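Local atomic coordinates of LYND (Lyngbya aestuarii, PDB entry 4V1T), a protein that probably catalyses the ATP-dependent cyclodehydration of residues in a precursor peptide to heterocycles, as a YcaO-family cyclodehydratase that binds ADP, magnesium and zinc. Residues G120-E124 with V125-A129; K505-P508 with T509-Y513; R74-K78 with G79-E83; P284-G288 with K289-L293. All coordinates share one frame; numbering follows the deposited sequence.

In the fold
The four contacts are all local, each within a single run of chain, and they sample different parts of the protein. Contact 3 belongs to the winged helix-turn-helix domain. Contact 2 lies in the YcaO cyclodehydratase range. Their centres are about 65 Å apart, on opposite sides of the chain's centre. Contacts 1 and 4 lie between them in sequence, with centres about 22 Å apart. Contact 4 contributes a strand to a mixed sheet, and contact 1 packs on other strands of the same sheet. Contact 4 lies near the zinc held by Cys-203, Cys-206, Cys-311 and Cys-314, with Gly-288 about 11 Å from the metal.

Contact 1 of 4, residues G120-E124 with V125-A129; sequences GNISE and VTVAA
Ser-123 and Thr-126 meet through their hydroxyls at the start of helix 124-135. Ser-123 is the N-cap. The side chain of Thr-126 can be followed outward from the helix. Its CB lies 3.1 Å from Ser-123 OG. Its OG1 branch donates a short bond of 2.6 Å to Ser-123 OG. Its CG2 branch takes the other route and touches Ile-122 CG2 at 3.7 Å, the two side chains crossing at about a right angle. This split follows from the first torsion of Thr-126, which sets CG2 opposite the backbone N (OG1 at chi1 -70°). Ser-123 OG also accepts from Thr-126 N at 3.2 Å, the capping bond. One serine oxygen is thus gripped twice by the same threonine. Val-125 CG2 rests 3.4 Å from that oxygen. An alanine here would take away the cap, which is likely to leave Thr-126 N and its hydroxyl without this acceptor. The first turn is completed by Ala-128 N, which bonds to Glu-124 O at 3.1 Å, and by a weak bond from Val-127 N to Ser-123 O. On the inner side, Thr-126 packs on Leu-253 of helix 250-275. Val-127 reaches Leu-116 and Pro-118 at strand 114-118, and Ile-122 joins it on Leu-157 of strand 154-157.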
loop_
_atom_site.group_PDB
_atom_site.type_symbol
_atom_site.label_atom_id
_atom_site.label_comp_id
_atom_site.label_asym_id
_atom_site.label_seq_id
_atom_site.Cartn_x
_atom_site.Cartn_y
_atom_site.Cartn_z
ATOM N N GLY B 120 -27.152 -4.472 24.522
ATOM C CA GLY B 120 -26.234 -3.934 25.510
ATOM C C GLY B 120 -26.829 -2.677 26.115
ATOM O O GLY B 120 -28.028 -2.616 26.348
ATOM N N ASN B 121 -26.001 -1.660 26.330
ATOM C CA ASN B 121 -26.421 -0.471 27.073
ATOM C C ASN B 121 -26.742 0.734 26.192
ATOM O O ASN B 121 -26.656 1.870 26.640
ATOM C CB ASN B 121 -25.353 -0.104 28.118
ATOM C CG ASN B 121 -23.979 0.090 27.508
ATOM O OD1 ASN B 121 -23.845 0.570 26.385
ATOM N ND2 ASN B 121 -22.948 -0.290 28.247
ATOM N N ILE B 122 -27.119 0.492 24.942
ATOM C CA ILE B 122 -27.492 1.583 24.047
ATOM C C ILE B 122 -28.788 2.230 24.526
ATOM O O ILE B 122 -29.795 1.558 24.726
ATOM C CB ILE B 122 -27.650 1.109 22.576
ATOM C CG1 ILE B 122 -26.342 0.505 22.054
ATOM C CG2 ILE B 122 -28.073 2.260 21.664
ATOM C CD1 ILE B 122 -25.151 1.449 22.055
ATOM N N SER B 123 -28.751 3.542 24.713
ATOM C CA SER B 123 -29.893 4.283 25.237
ATOM C C SER B 123 -31.054 4.312 24.244
ATOM O O SER B 123 -30.904 3.960 23.076
ATOM C CB SER B 123 -29.479 5.713 25.603
ATOM O OG SER B 123 -29.018 6.410 24.461
ATOM N N GLU B 124 -32.216 4.735 24.723
ATOM C CA GLU B 124 -33.411 4.803 23.895
ATOM C C GLU B 124 -33.518 6.143 23.184
ATOM O O GLU B 124 -34.287 6.288 22.238
ATOM C CB GLU B 124 -34.662 4.550 24.727
ATOM C CG GLU B 124 -34.661 3.191 25.415
ATOM C CD GLU B 124 -33.949 3.186 26.764
ATOM O OE1 GLU B 124 -33.514 4.257 27.247
ATOM O OE2 GLU B 124 -33.826 2.096 27.357
ATOM N N VAL B 125 -32.742 7.118 23.640
ATOM C CA VAL B 125 -32.651 8.397 22.949
ATOM C C VAL B 125 -31.663 8.265 21.797
ATOM O O VAL B 125 -31.787 8.952 20.786
ATOM C CB VAL B 125 -32.242 9.563 23.886
ATOM C CG1 VAL B 125 -33.383 9.904 24.837
ATOM C CG2 VAL B 125 -30.970 9.244 24.659
ATOM N N THR B 126 -30.690 7.370 21.953
ATOM C CA THR B 126 -29.760 7.054 20.885
ATOM C C THR B 126 -30.504 6.376 19.741
ATOM O O THR B 126 -30.266 6.669 18.572
ATOM C CB THR B 126 -28.614 6.148 21.375
ATOM O OG1 THR B 126 -27.754 6.895 22.238
ATOM C CG2 THR B 126 -27.783 5.606 20.194
ATOM N N VAL B 127 -31.405 5.465 20.087
ATOM C CA VAL B 127 -32.248 4.801 19.108
ATOM C C VAL B 127 -33.154 5.826 18.429
ATOM O O VAL B 127 -33.413 5.758 17.227
ATOM C CB VAL B 127 -33.101 3.689 19.753
ATOM C CG1 VAL B 127 -34.075 3.099 18.744
ATOM C CG2 VAL B 127 -32.204 2.595 20.317
ATOM N N ALA B 128 -33.626 6.780 19.211
ATOM C CA ALA B 128 -34.517 7.821 18.709
ATOM C C ALA B 128 -33.784 8.780 17.771
ATOM O O ALA B 128 -34.358 9.263 16.804
ATOM C CB ALA B 128 -35.134 8.586 19.872
ATOM N N ALA B 129 -32.514 9.042 18.054
ATOM C CA ALA B 129 -31.708 9.930 17.224
ATOM C C ALA B 129 -31.477 9.335 15.838
ATOM O O ALA B 129 -31.584 10.040 14.828
ATOM C CB ALA B 129 -30.373 10.225 17.892
#

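Contact 2 of 4, residues K505-P508 with T509-Y513; sequences KYLP and TALCY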
loop_
_atom_site.group_PDB
_atom_site.type_symbol
_atom_site.label_atom_id
_atom_site.label_comp_id
_atom_site.label_asym_id
_atom_site.label_seq_id
_atom_site.Cartn_x
_atom_site.Cartn_y
_atom_site.Cartn_z
ATOM N N LYS B 505 -1.646 -42.616 8.683
ATOM C CA LYS B 505 -1.175 -42.996 10.006
ATOM C C LYS B 505 -1.888 -42.123 11.033
ATOM O O LYS B 505 -2.780 -41.349 10.674
ATOM C CB LYS B 505 0.336 -42.845 10.109
ATOM C CG LYS B 505 1.135 -43.690 9.120
ATOM C CD LYS B 505 0.889 -45.177 9.302
ATOM C CE LYS B 505 1.907 -46.011 8.534
ATOM N NZ LYS B 505 3.078 -46.372 9.376
ATOM N N TYR B 506 -1.509 -42.256 12.302
ATOM C CA TYR B 506 -2.150 -41.504 13.374
ATOM C C TYR B 506 -1.156 -40.992 14.410
ATOM O O TYR B 506 -0.324 -41.750 14.924
ATOM C CB TYR B 506 -3.196 -42.365 14.078
ATOM C CG TYR B 506 -4.408 -42.649 13.241
ATOM C CD1 TYR B 506 -5.457 -41.738 13.169
ATOM C CD2 TYR B 506 -4.510 -43.827 12.520
ATOM C CE1 TYR B 506 -6.576 -41.996 12.397
ATOM C CE2 TYR B 506 -5.622 -44.097 11.745
ATOM C CZ TYR B 506 -6.651 -43.182 11.682
ATOM O OH TYR B 506 -7.751 -43.465 10.906
ATOM N N LEU B 507 -1.260 -39.700 14.705
ATOM C CA LEU B 507 -0.543 -39.083 15.809
ATOM C C LEU B 507 -1.555 -38.525 16.794
ATOM O O LEU B 507 -2.679 -38.199 16.407
ATOM C CB LEU B 507 0.371 -37.953 15.322
ATOM C CG LEU B 507 1.725 -38.364 14.749
ATOM C CD1 LEU B 507 1.584 -38.684 13.285
ATOM C CD2 LEU B 507 2.750 -37.264 14.937
ATOM N N PRO B 508 -1.153 -38.385 18.077
ATOM C CA PRO B 508 -2.059 -37.699 19.004
ATOM C C PRO B 508 -2.366 -36.274 18.521
ATOM O O PRO B 508 -1.477 -35.583 18.039
ATOM C CB PRO B 508 -1.299 -37.714 20.339
ATOM C CG PRO B 508 0.106 -38.093 20.011
ATOM C CD PRO B 508 0.065 -38.876 18.742
ATOM N N THR B 509 -3.622 -35.863 18.639
ATOM C CA THR B 509 -4.058 -34.544 18.214
ATOM C C THR B 509 -3.240 -33.461 18.905
ATOM O O THR B 509 -3.018 -32.384 18.346
ATOM C CB THR B 509 -5.562 -34.346 18.502
ATOM O OG1 THR B 509 -6.313 -35.411 17.897
ATOM C CG2 THR B 509 -6.058 -33.037 17.942
ATOM N N ALA B 510 -2.769 -33.759 20.112
ATOM C CA ALA B 510 -2.007 -32.797 20.906
ATOM C C ALA B 510 -0.694 -32.398 20.235
ATOM O O ALA B 510 -0.144 -31.333 20.522
ATOM C CB ALA B 510 -1.744 -33.362 22.293
ATOM N N LEU B 511 -0.185 -33.262 19.359
ATOM C CA LEU B 511 1.050 -32.979 18.626
ATOM C C LEU B 511 0.812 -32.234 17.310
ATOM O O LEU B 511 1.710 -31.568 16.803
ATOM C CB LEU B 511 1.801 -34.278 18.327
ATOM C CG LEU B 511 2.754 -34.800 19.407
ATOM C CD1 LEU B 511 3.366 -36.101 18.939
ATOM C CD2 LEU B 511 3.853 -33.794 19.719
ATOM N N CYS B 512 -0.396 -32.357 16.773
ATOM C CA CYS B 512 -0.705 -31.886 15.426
ATOM C C CYS B 512 -1.163 -30.429 15.367
ATOM O O CYS B 512 -1.100 -29.814 14.313
ATOM C CB CYS B 512 -1.785 -32.778 14.812
ATOM S SG CYS B 512 -1.287 -34.508 14.623
ATOM N N TYR B 513 -1.626 -29.888 16.486
ATOM C CA TYR B 513 -2.143 -28.525 16.528
ATOM C C TYR B 513 -1.707 -27.801 17.791
ATOM O O TYR B 513 -1.426 -28.430 18.812
ATOM C CB TYR B 513 -3.664 -28.543 16.444
ATOM C CG TYR B 513 -4.182 -29.291 15.241
ATOM C CD1 TYR B 513 -4.248 -28.676 13.990
ATOM C CD2 TYR B 513 -4.594 -30.618 15.348
ATOM C CE1 TYR B 513 -4.717 -29.357 12.883
ATOM C CE2 TYR B 513 -5.069 -31.305 14.249
ATOM C CZ TYR B 513 -5.124 -30.671 13.020
ATOM O OH TYR B 513 -5.586 -31.343 11.923
#
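Pro-508 and Leu-511 lie side by side and point the same way where strand 503-508 runs into a short, weakly bonded helical turn, about 509-512. The bump on one side is the CG corner of the proline ring. Leu-511 CD1 sits against it at 4.0 Å. Leu-507 CD2 comes to the same Leu-511 CD1 at 4.2 Å. Leu-511 CD1 thus lies in a shallow hollow made by a proline ring corner and a leucine branch. A second, smaller fit is made by sulfur. Cys-512 SG packs on Leu-507 CB at 3.9 Å. Its first torsion (chi1 -62°) turns the sulfur away from its own carbonyl carbon and back over the strand end. Leu-511 CB lies 3.5 Å from Pro-508 O, the oxygen that its own backbone N-H binds. Leu-511 N donates to this oxygen at 3.0 Å, with an N-H...O angle of 154°. The donor stands above the carbonyl plane. Cys-512 N repeats the three-residue step to Thr-509 O. Around the contact, Cys-456 of helix 454-457 touches both leucines, and Trp-493 of strand 491-498 touches Pro-508. The hydroxyl of Thr-509 is hydrogen-bonded to that of Thr-494 on the same strand. The chemistry is mostly apolar and buried, which implies that exclusion of water holds the side chains while a few main-chain bonds set the turn.

Contact 3 of 4, residues R74-K78 with G79-E83; sequences RLAEK and GYLTE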
loop_
_atom_site.group_PDB
_atom_site.type_symbol
_atom_site.label_atom_id
_atom_site.label_comp_id
_atom_site.label_asym_id
_atom_site.label_seq_id
_atom_site.Cartn_x
_atom_site.Cartn_y
_atom_site.Cartn_z
ATOM N N ARG B 74 -30.684 8.473 -27.605
ATOM C CA ARG B 74 -29.262 8.350 -27.492
ATOM C C ARG B 74 -28.803 8.649 -26.077
ATOM O O ARG B 74 -27.987 7.937 -25.531
ATOM C CB ARG B 74 -28.586 9.316 -28.444
ATOM C CG ARG B 74 -27.663 8.658 -29.426
ATOM C CD ARG B 74 -27.029 9.689 -30.314
ATOM N NE ARG B 74 -25.602 9.562 -30.241
ATOM C CZ ARG B 74 -24.921 8.635 -30.870
ATOM N NH1 ARG B 74 -25.543 7.758 -31.623
ATOM N NH2 ARG B 74 -23.617 8.588 -30.744
ATOM N N LEU B 75 -29.324 9.725 -25.508
ATOM C CA LEU B 75 -28.955 10.124 -24.155
ATOM C C LEU B 75 -29.388 9.064 -23.167
ATOM O O LEU B 75 -28.664 8.716 -22.268
ATOM C CB LEU B 75 -29.577 11.457 -23.795
ATOM C CG LEU B 75 -29.002 12.649 -24.540
ATOM C CD1 LEU B 75 -29.856 13.860 -24.337
ATOM C CD2 LEU B 75 -27.589 12.928 -24.094
ATOM N N ALA B 76 -30.571 8.532 -23.384
ATOM C CA ALA B 76 -31.123 7.501 -22.520
ATOM C C ALA B 76 -30.261 6.248 -22.570
ATOM O O ALA B 76 -29.904 5.697 -21.539
ATOM C CB ALA B 76 -32.548 7.181 -22.932
ATOM N N GLU B 77 -29.911 5.818 -23.777
ATOM C CA GLU B 77 -29.160 4.580 -23.961
ATOM C C GLU B 77 -27.740 4.673 -23.414
ATOM O O GLU B 77 -27.169 3.665 -23.005
ATOM C CB GLU B 77 -29.114 4.200 -25.437
ATOM C CG GLU B 77 -30.438 3.666 -25.972
ATOM C CD GLU B 77 -30.409 3.422 -27.473
ATOM O OE1 GLU B 77 -29.387 3.747 -28.120
ATOM O OE2 GLU B 77 -31.411 2.903 -28.012
ATOM N N LYS B 78 -27.171 5.874 -23.413
ATOM C CA LYS B 78 -25.826 6.087 -22.867
ATOM C C LYS B 78 -25.877 6.405 -21.367
ATOM O O LYS B 78 -24.842 6.534 -20.714
ATOM C CB LYS B 78 -25.100 7.206 -23.627
ATOM C CG LYS B 78 -24.271 6.724 -24.822
ATOM C CD LYS B 78 -25.142 6.196 -25.959
ATOM C CE LYS B 78 -24.314 5.483 -27.022
ATOM N NZ LYS B 78 -25.161 4.829 -28.063
ATOM N N GLY B 79 -27.084 6.540 -20.828
ATOM C CA GLY B 79 -27.272 6.668 -19.389
ATOM C C GLY B 79 -27.213 8.081 -18.847
ATOM O O GLY B 79 -27.005 8.269 -17.663
ATOM N N TYR B 80 -27.392 9.074 -19.712
ATOM C CA TYR B 80 -27.352 10.477 -19.309
ATOM C C TYR B 80 -28.735 11.002 -18.966
ATOM O O TYR B 80 -28.874 11.904 -18.149
ATOM C CB TYR B 80 -26.761 11.336 -20.428
ATOM C CG TYR B 80 -25.313 11.042 -20.715
ATOM C CD1 TYR B 80 -24.322 11.410 -19.819
ATOM C CD2 TYR B 80 -24.928 10.405 -21.886
ATOM C CE1 TYR B 80 -22.994 11.146 -20.073
ATOM C CE2 TYR B 80 -23.593 10.143 -22.150
ATOM C CZ TYR B 80 -22.630 10.526 -21.237
ATOM O OH TYR B 80 -21.299 10.274 -21.480
ATOM N N LEU B 81 -29.753 10.450 -19.610
ATOM C CA LEU B 81 -31.118 10.929 -19.436
ATOM C C LEU B 81 -31.841 10.060 -18.427
ATOM O O LEU B 81 -31.571 8.864 -18.325
ATOM C CB LEU B 81 -31.872 10.924 -20.771
ATOM C CG LEU B 81 -33.251 11.589 -20.779
ATOM C CD1 LEU B 81 -33.117 13.096 -20.646
ATOM C CD2 LEU B 81 -34.003 11.230 -22.054
ATOM N N THR B 82 -32.759 10.668 -17.680
ATOM C CA THR B 82 -33.594 9.915 -16.755
ATOM C C THR B 82 -34.905 10.630 -16.486
ATOM O O THR B 82 -35.047 11.825 -16.732
ATOM C CB THR B 82 -32.862 9.648 -15.412
ATOM O OG1 THR B 82 -33.664 8.804 -14.578
ATOM C CG2 THR B 82 -32.558 10.955 -14.666
ATOM N N GLU B 83 -35.860 9.873 -15.979
ATOM C CA GLU B 83 -37.108 10.423 -15.483
ATOM C C GLU B 83 -36.825 11.160 -14.177
ATOM O O GLU B 83 -36.034 10.690 -13.352
ATOM C CB GLU B 83 -38.107 9.291 -15.252
ATOM C CG GLU B 83 -39.562 9.656 -15.448
ATOM C CD GLU B 83 -40.491 8.565 -14.945
ATOM O OE1 GLU B 83 -40.019 7.418 -14.756
ATOM O OE2 GLU B 83 -41.683 8.859 -14.722
#
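Leu-75 and Leu-81 meet CB to CB at 3.8 Å, the apolar centre of this helix end. Leu-75 CD2 reaches the other way, to Tyr-80 CB at 4.1 Å, and these two side chains cross at about a right angle. Ala-76 CB adds a looser touch on Leu-81 CB. Beyond the segments, Leu-46 packs on both leucines. The turn is a Schellman motif closing helix 65-78 of the winged helix-turn-helix domain before strand 81-83. Tyr-80 N donates to Leu-75 O at 2.9 Å, and Gly-79 N to Ala-76 O at 3.0 Å. Gly-79 has positive phi (88°), where a side chain would jam against Lys-78 O. The ring of Tyr-80 lies beside Lys-78: CE2 is 3.6 Å from Lys-78 CB, and Lys-78 O stands over one face, offset toward the rim. His-32 meets the ring edge-to-face. With an alanine in place of Tyr-80 the ring is gone, which is likely to open a gap beside Lys-78 CB and leave His-32 without its aromatic mate. At the polar edge, acidic side-chain contacts from the chain of another protein reach Tyr-80 and Lys-78, and an acidic side chain of that protein pairs with Arg-74 NE in a salt bridge.

Contact 4 of 4, residues P284-G288 with K289-L293; sequences PTLDG and KIITL
A type II beta turn from Leu-286 to Lys-289 leads the chain into strand 289-294 of the mixed sheet. Lys-289 N closes it by donating to Leu-286 O at 3.2 Å, from above the carbonyl plane. Asp-287 and Gly-288 fill the two corners. Gly-288 takes the positive phi (68°) that the third position of this turn needs. The side chain of Lys-289 then folds back over the loop. It bends at chi3 (-65°), and this brings CE to 3.2 Å from Thr-285 O. The ammonium NZ ends 3.9 Å from Pro-284 CB. The Asp-287 carboxylate is too far for a salt bridge, with OD1 6.3 Å from Lys-289 NZ. On the apolar side, Leu-286 CD2 packs on Ile-291 CG1 at 3.7 Å, the side chains crossing at about a right angle. Leu-192 and Val-195 of strand 189-196 also touch Leu-286. Leu-298 of the second subunit touches Leu-286, Lys-289 and Ile-291, so the turn and the strand start also belong to the dimer interface. Strand 289-294 pairs antiparallel with strand 189-196 along one edge and with strand 299-304 along the other, where Ile-290 bonds to His-303 through the backbone. Thr-285 OG1 is hydrogen-bonded to Lys-270 NZ of helix 250-275. The same Thr-285 OG1 donates to Asp-287 OD1 at 2.8 Å, coming from above the carboxylate plane.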
loop_
_atom_site.group_PDB
_atom_site.type_symbol
_atom_site.label_atom_id
_atom_site.label_comp_id
_atom_site.label_asym_id
_atom_site.label_seq_id
_atom_site.Cartn_x
_atom_site.Cartn_y
_atom_site.Cartn_z
ATOM N N PRO B 284 -20.391 0.170 -3.748
ATOM C CA PRO B 284 -20.175 -0.623 -2.534
ATOM C C PRO B 284 -21.154 -0.306 -1.410
ATOM O O PRO B 284 -21.561 0.838 -1.240
ATOM C CB PRO B 284 -18.739 -0.261 -2.132
ATOM C CG PRO B 284 -18.521 1.086 -2.703
ATOM C CD PRO B 284 -19.294 1.127 -3.987
ATOM N N THR B 285 -21.527 -1.340 -0.662
ATOM C CA THR B 285 -22.325 -1.197 0.542
ATOM C C THR B 285 -21.645 -2.011 1.651
ATOM O O THR B 285 -20.598 -2.606 1.430
ATOM C CB THR B 285 -23.775 -1.653 0.317
ATOM O OG1 THR B 285 -23.783 -2.880 -0.410
ATOM C CG2 THR B 285 -24.537 -0.624 -0.476
ATOM N N LEU B 286 -22.238 -2.040 2.835
ATOM C CA LEU B 286 -21.585 -2.650 3.998
ATOM C C LEU B 286 -21.746 -4.171 4.085
ATOM O O LEU B 286 -21.407 -4.775 5.098
ATOM C CB LEU B 286 -22.126 -2.011 5.267
ATOM C CG LEU B 286 -21.858 -0.515 5.424
ATOM C CD1 LEU B 286 -22.573 0.005 6.662
ATOM C CD2 LEU B 286 -20.372 -0.243 5.522
ATOM N N ASP B 287 -22.269 -4.796 3.035
ATOM C CA ASP B 287 -22.429 -6.253 3.035
ATOM C C ASP B 287 -21.066 -6.941 3.074
ATOM O O ASP B 287 -20.240 -6.760 2.186
ATOM C CB ASP B 287 -23.233 -6.726 1.821
ATOM C CG ASP B 287 -22.669 -6.206 0.500
ATOM O OD1 ASP B 287 -22.256 -5.028 0.440
ATOM O OD2 ASP B 287 -22.626 -6.982 -0.468
ATOM N N GLY B 288 -20.839 -7.726 4.121
ATOM C CA GLY B 288 -19.569 -8.433 4.299
ATOM C C GLY B 288 -18.381 -7.530 4.587
ATOM O O GLY B 288 -17.233 -7.902 4.338
ATOM N N LYS B 289 -18.660 -6.339 5.111
ATOM C CA LYS B 289 -17.635 -5.328 5.360
ATOM C C LYS B 289 -17.884 -4.645 6.685
ATOM O O LYS B 289 -19.021 -4.340 7.019
ATOM C CB LYS B 289 -17.644 -4.255 4.268
ATOM C CG LYS B 289 -16.454 -4.276 3.332
ATOM C CD LYS B 289 -16.263 -2.923 2.654
ATOM C CE LYS B 289 -17.426 -2.563 1.734
ATOM N NZ LYS B 289 -17.485 -1.096 1.456
ATOM N N ILE B 290 -16.812 -4.381 7.422
ATOM C CA ILE B 290 -16.898 -3.531 8.603
ATOM C C ILE B 290 -16.022 -2.300 8.399
ATOM O O ILE B 290 -14.884 -2.391 7.944
ATOM C CB ILE B 290 -16.468 -4.269 9.868
ATOM C CG1 ILE B 290 -17.391 -5.465 10.103
ATOM C CG2 ILE B 290 -16.521 -3.328 11.070
ATOM C CD1 ILE B 290 -16.934 -6.385 11.208
ATOM N N ILE B 291 -16.568 -1.147 8.749
ATOM C CA ILE B 291 -15.833 0.108 8.704
ATOM C C ILE B 291 -15.562 0.575 10.119
ATOM O O ILE B 291 -16.482 0.665 10.924
ATOM C CB ILE B 291 -16.640 1.206 7.995
ATOM C CG1 ILE B 291 -16.958 0.773 6.569
ATOM C CG2 ILE B 291 -15.902 2.545 8.039
ATOM C CD1 ILE B 291 -15.759 0.683 5.653
ATOM N N THR B 292 -14.304 0.876 10.406
ATOM C CA THR B 292 -13.937 1.464 11.687
ATOM C C THR B 292 -13.459 2.883 11.442
ATOM O O THR B 292 -12.577 3.114 10.620
ATOM C CB THR B 292 -12.847 0.661 12.432
ATOM O OG1 THR B 292 -11.683 0.531 11.603
ATOM C CG2 THR B 292 -13.364 -0.713 12.791
ATOM N N LEU B 293 -14.071 3.831 12.144
ATOM C CA LEU B 293 -13.657 5.221 12.110
ATOM C C LEU B 293 -13.184 5.631 13.499
ATOM O O LEU B 293 -13.990 5.882 14.397
ATOM C CB LEU B 293 -14.799 6.124 11.652
ATOM C CG LEU B 293 -14.543 7.634 11.696
ATOM C CD1 LEU B 293 -13.401 8.023 10.779
ATOM C CD2 LEU B 293 -15.805 8.409 11.338
#